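Long-range contact in hyaluronidase (Thermobaculum terrenum, PDB 5DIY), which probably removes O-linked N-acetylglucosamine from modified proteins, acting as a hexosaminidase of glycosyl hydrolase family 84: residues Val111-Phe123 with Ile156-Tyr168. Numbering follows the deposited sequence.
Unlike the reference sequence in segment 111-123: Asn-120 (reference Asp). With NAG (2-acetamido-2-deoxy-beta-D-glucopyranose), chain E.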
loop_
_atom_site.group_PDB
_atom_site.type_symbol
_atom_site.label_atom_id
_atom_site.label_comp_id
_atom_site.label_asym_id
_atom_site.label_seq_id
_atom_site.Cartn_x
_atom_site.Cartn_y
_atom_site.Cartn_z
ATOM N N VAL C 111 -8.376 -23.135 15.724
ATOM C CA VAL C 111 -7.485 -22.709 14.644
ATOM C C VAL C 111 -6.570 -23.880 14.273
ATOM O O VAL C 111 -5.814 -24.374 15.114
ATOM C CB VAL C 111 -6.639 -21.473 15.043
ATOM C CG1 VAL C 111 -5.608 -21.133 13.972
ATOM C CG2 VAL C 111 -7.543 -20.275 15.315
ATOM N N HIS C 112 -6.663 -24.317 13.018
ATOM C CA HIS C 112 -5.788 -25.370 12.463
ATOM C C HIS C 112 -4.715 -24.826 11.509
ATOM O O HIS C 112 -3.796 -25.566 11.145
ATOM C CB HIS C 112 -6.620 -26.442 11.745
ATOM C CG HIS C 112 -7.375 -25.931 10.557
ATOM N ND1 HIS C 112 -6.851 -25.938 9.283
ATOM C CD2 HIS C 112 -8.611 -25.386 10.454
ATOM C CE1 HIS C 112 -7.733 -25.422 8.444
ATOM N NE2 HIS C 112 -8.810 -25.079 9.130
ATOM N N SER C 113 -4.838 -23.556 11.097
ATOM C CA SER C 113 -3.870 -22.908 10.207
ATOM C C SER C 113 -2.972 -21.959 10.997
ATOM O O SER C 113 -3.452 -21.058 11.694
ATOM C CB SER C 113 -4.578 -22.148 9.087
ATOM O OG SER C 113 -3.629 -21.548 8.216
ATOM N N ILE C 114 -1.666 -22.176 10.886
ATOM C CA ILE C 114 -0.679 -21.426 11.641
ATOM C C ILE C 114 0.308 -20.817 10.658
ATOM O O ILE C 114 0.800 -21.504 9.765
ATOM C CB ILE C 114 0.059 -22.333 12.658
ATOM C CG1 ILE C 114 -0.927 -22.956 13.668
ATOM C CG2 ILE C 114 1.168 -21.568 13.381
ATOM C CD1 ILE C 114 -1.559 -21.987 14.652
ATOM N N GLY C 115 0.577 -19.524 10.823
ATOM C CA GLY C 115 1.597 -18.819 10.043
ATOM C C GLY C 115 2.907 -18.758 10.809
ATOM O O GLY C 115 2.916 -18.400 11.982
ATOM N N ILE C 116 4.015 -19.119 10.164
ATOM C CA ILE C 116 5.343 -18.966 10.780
ATOM C C ILE C 116 6.224 -18.188 9.802
ATOM O O ILE C 116 6.669 -18.735 8.787
ATOM C CB ILE C 116 5.978 -20.322 11.180
ATOM C CG1 ILE C 116 4.996 -21.135 12.040
ATOM C CG2 ILE C 116 7.275 -20.095 11.951
ATOM C CD1 ILE C 116 5.520 -22.473 12.513
ATOM N N PHE C 117 6.474 -16.912 10.111
ATOM C CA PHE C 117 7.106 -15.995 9.148
ATOM C C PHE C 117 8.543 -15.672 9.509
ATOM O O PHE C 117 8.862 -15.513 10.685
ATOM C CB PHE C 117 6.303 -14.696 9.009
ATOM C CG PHE C 117 4.850 -14.885 8.624
ATOM C CD1 PHE C 117 4.397 -16.024 7.948
ATOM C CD2 PHE C 117 3.933 -13.883 8.901
ATOM C CE1 PHE C 117 3.067 -16.163 7.604
ATOM C CE2 PHE C 117 2.602 -14.016 8.553
ATOM C CZ PHE C 117 2.166 -15.155 7.907
ATOM N N PHE C 118 9.396 -15.586 8.480
ATOM C CA PHE C 118 10.822 -15.266 8.624
ATOM C C PHE C 118 11.237 -14.094 7.723
ATOM O O PHE C 118 12.407 -13.971 7.349
ATOM C CB PHE C 118 11.665 -16.509 8.310
ATOM C CG PHE C 118 11.340 -17.688 9.179
ATOM C CD1 PHE C 118 11.907 -17.812 10.440
ATOM C CD2 PHE C 118 10.437 -18.651 8.756
ATOM C CE1 PHE C 118 11.589 -18.884 11.262
ATOM C CE2 PHE C 118 10.118 -19.729 9.568
ATOM C CZ PHE C 118 10.697 -19.848 10.823
ATOM N N ASP C 119 10.280 -13.236 7.375
ATOM C CA ASP C 119 10.577 -12.002 6.642
ATOM C C ASP C 119 11.269 -10.979 7.540
ATOM O O ASP C 119 10.994 -10.915 8.734
ATOM C CB ASP C 119 9.305 -11.387 6.049
ATOM C CG ASP C 119 8.242 -11.090 7.100
ATOM O OD1 ASP C 119 7.832 -12.028 7.811
ATOM O OD2 ASP C 119 7.811 -9.926 7.195
ATOM N N ASN C 120 12.157 -10.181 6.948
ATOM C CA ASN C 120 12.848 -9.093 7.643
ATOM C C ASN C 120 13.579 -9.562 8.902
ATOM O O ASN C 120 13.319 -9.097 10.016
ATOM C CB ASN C 120 11.874 -7.950 7.954
ATOM C CG ASN C 120 11.157 -7.434 6.715
ATOM O OD1 ASN C 120 11.573 -7.690 5.582
ATOM N ND2 ASN C 120 10.063 -6.712 6.927
ATOM N N VAL C 121 14.473 -10.523 8.683
ATOM C CA VAL C 121 15.417 -11.015 9.687
ATOM C C VAL C 121 16.789 -11.049 9.005
ATOM O O VAL C 121 16.860 -10.904 7.778
ATOM C CB VAL C 121 15.021 -12.416 10.224
ATOM C CG1 VAL C 121 13.616 -12.379 10.811
ATOM C CG2 VAL C 121 15.139 -13.497 9.148
ATOM N N PRO C 122 17.881 -11.218 9.784
ATOM C CA PRO C 122 19.205 -11.336 9.159
ATOM C C PRO C 122 19.312 -12.519 8.195
ATOM O O PRO C 122 18.731 -13.579 8.446
ATOM C CB PRO C 122 20.145 -11.526 10.358
ATOM C CG PRO C 122 19.442 -10.865 11.488
ATOM C CD PRO C 122 17.984 -11.150 11.255
ATOM N N PHE C 123 20.062 -12.327 7.108
ATOM C CA PHE C 123 20.176 -13.332 6.041
ATOM C C PHE C 123 21.002 -14.567 6.420
ATOM O O PHE C 123 20.985 -15.556 5.688
ATOM C CB PHE C 123 20.761 -12.712 4.755
ATOM C CG PHE C 123 19.941 -11.575 4.168
ATOM C CD1 PHE C 123 18.540 -11.592 4.171
ATOM C CD2 PHE C 123 20.585 -10.496 3.554
ATOM C CE1 PHE C 123 17.808 -10.546 3.612
ATOM C CE2 PHE C 123 19.855 -9.454 2.988
ATOM C CZ PHE C 123 18.466 -9.477 3.018
ATOM N N ILE C 156 -3.306 -32.236 16.577
ATOM C CA ILE C 156 -4.623 -31.937 16.008
ATOM C C ILE C 156 -4.831 -32.629 14.659
ATOM O O ILE C 156 -3.893 -33.176 14.076
ATOM C CB ILE C 156 -4.841 -30.406 15.855
ATOM C CG1 ILE C 156 -3.757 -29.763 14.972
ATOM C CG2 ILE C 156 -4.874 -29.739 17.224
ATOM C CD1 ILE C 156 -4.164 -28.433 14.373
ATOM N N SER C 157 -6.072 -32.591 14.181
ATOM C CA SER C 157 -6.439 -33.107 12.859
ATOM C C SER C 157 -6.155 -32.079 11.754
ATOM O O SER C 157 -6.566 -30.924 11.854
ATOM C CB SER C 157 -7.926 -33.478 12.837
ATOM O OG SER C 157 -8.253 -34.329 13.924
ATOM N N THR C 158 -5.459 -32.518 10.706
ATOM C CA THR C 158 -5.158 -31.707 9.509
ATOM C C THR C 158 -4.616 -30.299 9.802
ATOM O O THR C 158 -5.254 -29.296 9.468
ATOM C CB THR C 158 -6.373 -31.622 8.560
ATOM O OG1 THR C 158 -7.453 -30.934 9.201
ATOM C CG2 THR C 158 -6.823 -33.014 8.167
ATOM N N PRO C 159 -3.433 -30.227 10.434
ATOM C CA PRO C 159 -2.793 -28.932 10.626
ATOM C C PRO C 159 -2.236 -28.424 9.304
ATOM O O PRO C 159 -1.951 -29.221 8.400
ATOM C CB PRO C 159 -1.667 -29.241 11.610
ATOM C CG PRO C 159 -1.317 -30.658 11.323
ATOM C CD PRO C 159 -2.614 -31.327 10.976
ATOM N N GLN C 160 -2.120 -27.107 9.193
ATOM C CA GLN C 160 -1.576 -26.462 8.005
ATOM C C GLN C 160 -0.651 -25.354 8.437
ATOM O O GLN C 160 -1.009 -24.548 9.300
ATOM C CB GLN C 160 -2.696 -25.883 7.145
ATOM C CG GLN C 160 -3.441 -26.932 6.344
ATOM C CD GLN C 160 -4.647 -26.376 5.623
ATOM O OE1 GLN C 160 -5.269 -25.413 6.075
ATOM N NE2 GLN C 160 -4.996 -26.991 4.497
ATOM N N ILE C 161 0.534 -25.327 7.843
ATOM C CA ILE C 161 1.487 -24.265 8.071
ATOM C C ILE C 161 1.667 -23.494 6.768
ATOM O O ILE C 161 1.827 -24.078 5.695
ATOM C CB ILE C 161 2.850 -24.789 8.582
ATOM C CG1 ILE C 161 2.684 -25.434 9.964
ATOM C CG2 ILE C 161 3.878 -23.647 8.662
ATOM C CD1 ILE C 161 3.882 -26.247 10.417
ATOM N N ILE C 162 1.629 -22.173 6.886
ATOM C CA ILE C 162 2.061 -21.279 5.820
ATOM C C ILE C 162 3.283 -20.541 6.369
ATOM O O ILE C 162 3.271 -20.056 7.498
ATOM C CB ILE C 162 0.932 -20.335 5.318
ATOM C CG1 ILE C 162 1.430 -19.482 4.143
ATOM C CG2 ILE C 162 0.379 -19.444 6.426
ATOM C CD1 ILE C 162 0.319 -18.899 3.298
ATOM N N MET C 163 4.359 -20.519 5.594
ATOM C CA MET C 163 5.582 -19.864 6.027
ATOM C C MET C 163 5.909 -18.723 5.082
ATOM O O MET C 163 5.555 -18.767 3.903
ATOM C CB MET C 163 6.747 -20.867 6.140
ATOM C CG MET C 163 7.361 -21.358 4.828
ATOM S SD MET C 163 8.651 -20.295 4.124
ATOM C CE MET C 163 9.975 -20.501 5.316
ATOM N N CYS C 164 6.574 -17.700 5.615
ATOM C CA CYS C 164 7.124 -16.620 4.804
ATOM C C CYS C 164 8.637 -16.773 4.809
ATOM O O CYS C 164 9.249 -16.768 5.877
ATOM C CB CYS C 164 6.730 -15.239 5.326
ATOM S SG CYS C 164 7.203 -13.903 4.186
ATOM N N PRO C 165 9.247 -16.928 3.619
ATOM C CA PRO C 165 10.701 -17.039 3.570
ATOM C C PRO C 165 11.403 -15.719 3.873
ATOM O O PRO C 165 10.791 -14.653 3.800
ATOM C CB PRO C 165 10.981 -17.483 2.137
ATOM C CG PRO C 165 9.771 -17.127 1.344
ATOM C CD PRO C 165 8.626 -16.971 2.285
ATOM N N THR C 166 12.678 -15.813 4.229
ATOM C CA THR C 166 13.525 -14.643 4.474
ATOM C C THR C 166 13.843 -13.912 3.170
ATOM O O THR C 166 13.990 -12.693 3.164
ATOM C CB THR C 166 14.804 -15.064 5.227
ATOM O OG1 THR C 166 14.424 -15.710 6.452
ATOM C CG2 THR C 166 15.679 -13.873 5.541
ATOM N N PHE C 167 13.921 -14.662 2.072
ATOM C CA PHE C 167 13.974 -14.098 0.725
ATOM C C PHE C 167 12.617 -14.348 0.078
ATOM O O PHE C 167 12.327 -15.473 -0.347
ATOM C CB PHE C 167 15.118 -14.732 -0.072
ATOM C CG PHE C 167 16.484 -14.392 0.473
ATOM C CD1 PHE C 167 17.053 -15.151 1.494
ATOM C CD2 PHE C 167 17.189 -13.289 -0.009
ATOM C CE1 PHE C 167 18.303 -14.832 2.012
ATOM C CE2 PHE C 167 18.440 -12.961 0.506
ATOM C CZ PHE C 167 18.999 -13.735 1.517
ATOM N N TYR C 168 11.792 -13.297 0.028
ATOM C CA TYR C 168 10.369 -13.395 -0.354
ATOM C C TYR C 168 9.968 -12.619 -1.618
ATOM O O TYR C 168 8.787 -12.568 -1.959
ATOM C CB TYR C 168 9.472 -12.969 0.826
ATOM C CG TYR C 168 9.742 -11.585 1.391
ATOM C CD1 TYR C 168 9.231 -10.437 0.779
ATOM C CD2 TYR C 168 10.493 -11.429 2.549
ATOM C CE1 TYR C 168 9.479 -9.171 1.308
ATOM C CE2 TYR C 168 10.746 -10.178 3.084
ATOM C CZ TYR C 168 10.236 -9.050 2.468
ATOM O OH TYR C 168 10.504 -7.820 3.018
HETATM C C1 NAG E . 7.687 -5.992 4.165
HETATM C C2 NAG E . 6.912 -6.813 5.215
HETATM C C3 NAG E . 5.484 -6.322 5.469
HETATM C C4 NAG E . 5.359 -4.847 5.126
HETATM C C5 NAG E . 5.643 -4.672 3.643
HETATM C C6 NAG E . 5.555 -3.207 3.184
HETATM C C7 NAG E . 6.450 -8.783 3.791
HETATM C C8 NAG E . 6.580 -10.279 3.706
HETATM N N2 NAG E . 6.940 -8.238 4.906
HETATM O O3 NAG E . 5.152 -6.550 6.843
HETATM O O4 NAG E . 4.031 -4.391 5.383
HETATM O O5 NAG E . 6.888 -5.249 3.237
HETATM O O6 NAG E . 6.386 -2.348 3.968
HETATM O O7 NAG E . 5.939 -8.129 2.892
HETATM O O HOH W 1 13.974 -10.353 4.664
#
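Gln-160 N donates to His-112 O at the start of a ladder between strands 113-117 and 160-164, the fourth and fifth strands of a parallel TIM barrel, joined by a helical beta-alpha-beta crossover; their C-terminal loops meet at the sugar site. Ile-114 N answers on Gln-160 O. The ladder then alternates between the two strands as far as Phe-118 N on Cys-164 O; of its six bonds, Cys-164 N to Ile-116 O is weak at 3.3 Å. By contrast, His-112 ND1 at the start of the ladder is buried without a polar partner.

Past the strands, a side chain and a water take over. Thr-166 OG1 donates to Phe-118 O at 2.8 Å and is also hydrogen-bonded to Gln-141 of helix 137-153, so both its proton and its oxygen are used. A water ties the loops together, accepting from Asn-120 N and donating to Thr-166 O.

Asn-120 is an engineered replacement for the aspartate predicted to be the proton donor. Its OD1 accepts a hydrogen bond from Tyr-168 OH at 2.8 Å, reaching the phenol at the ring edge with amide and ring planes 59° apart, while ND2 is hydrogen-bonded to Tyr-14 OH. Tyr-168 CG lies between the backbone N and the carbonyl carbon (chi1 56°), a rotation that turns one ring face to NAG: the acetamido methyl C8 sits 3.8 Å above it, over its centre. A leucine in place of Tyr-168 would probably leave Asn-120 OD1 without its hydroxyl donor and the acetamido methyl without its flat aromatic floor. Asp-119 packs CB against Tyr-168 CE2 at 3.5 Å and forms a salt bridge with Lys-43 through OD2. That same oxygen accepts a hydrogen bond from the acetamido N-H: NAG N2 lies 3.0 Å from Asp-119 OD2, with a nearly straight N-H...O angle of 166°.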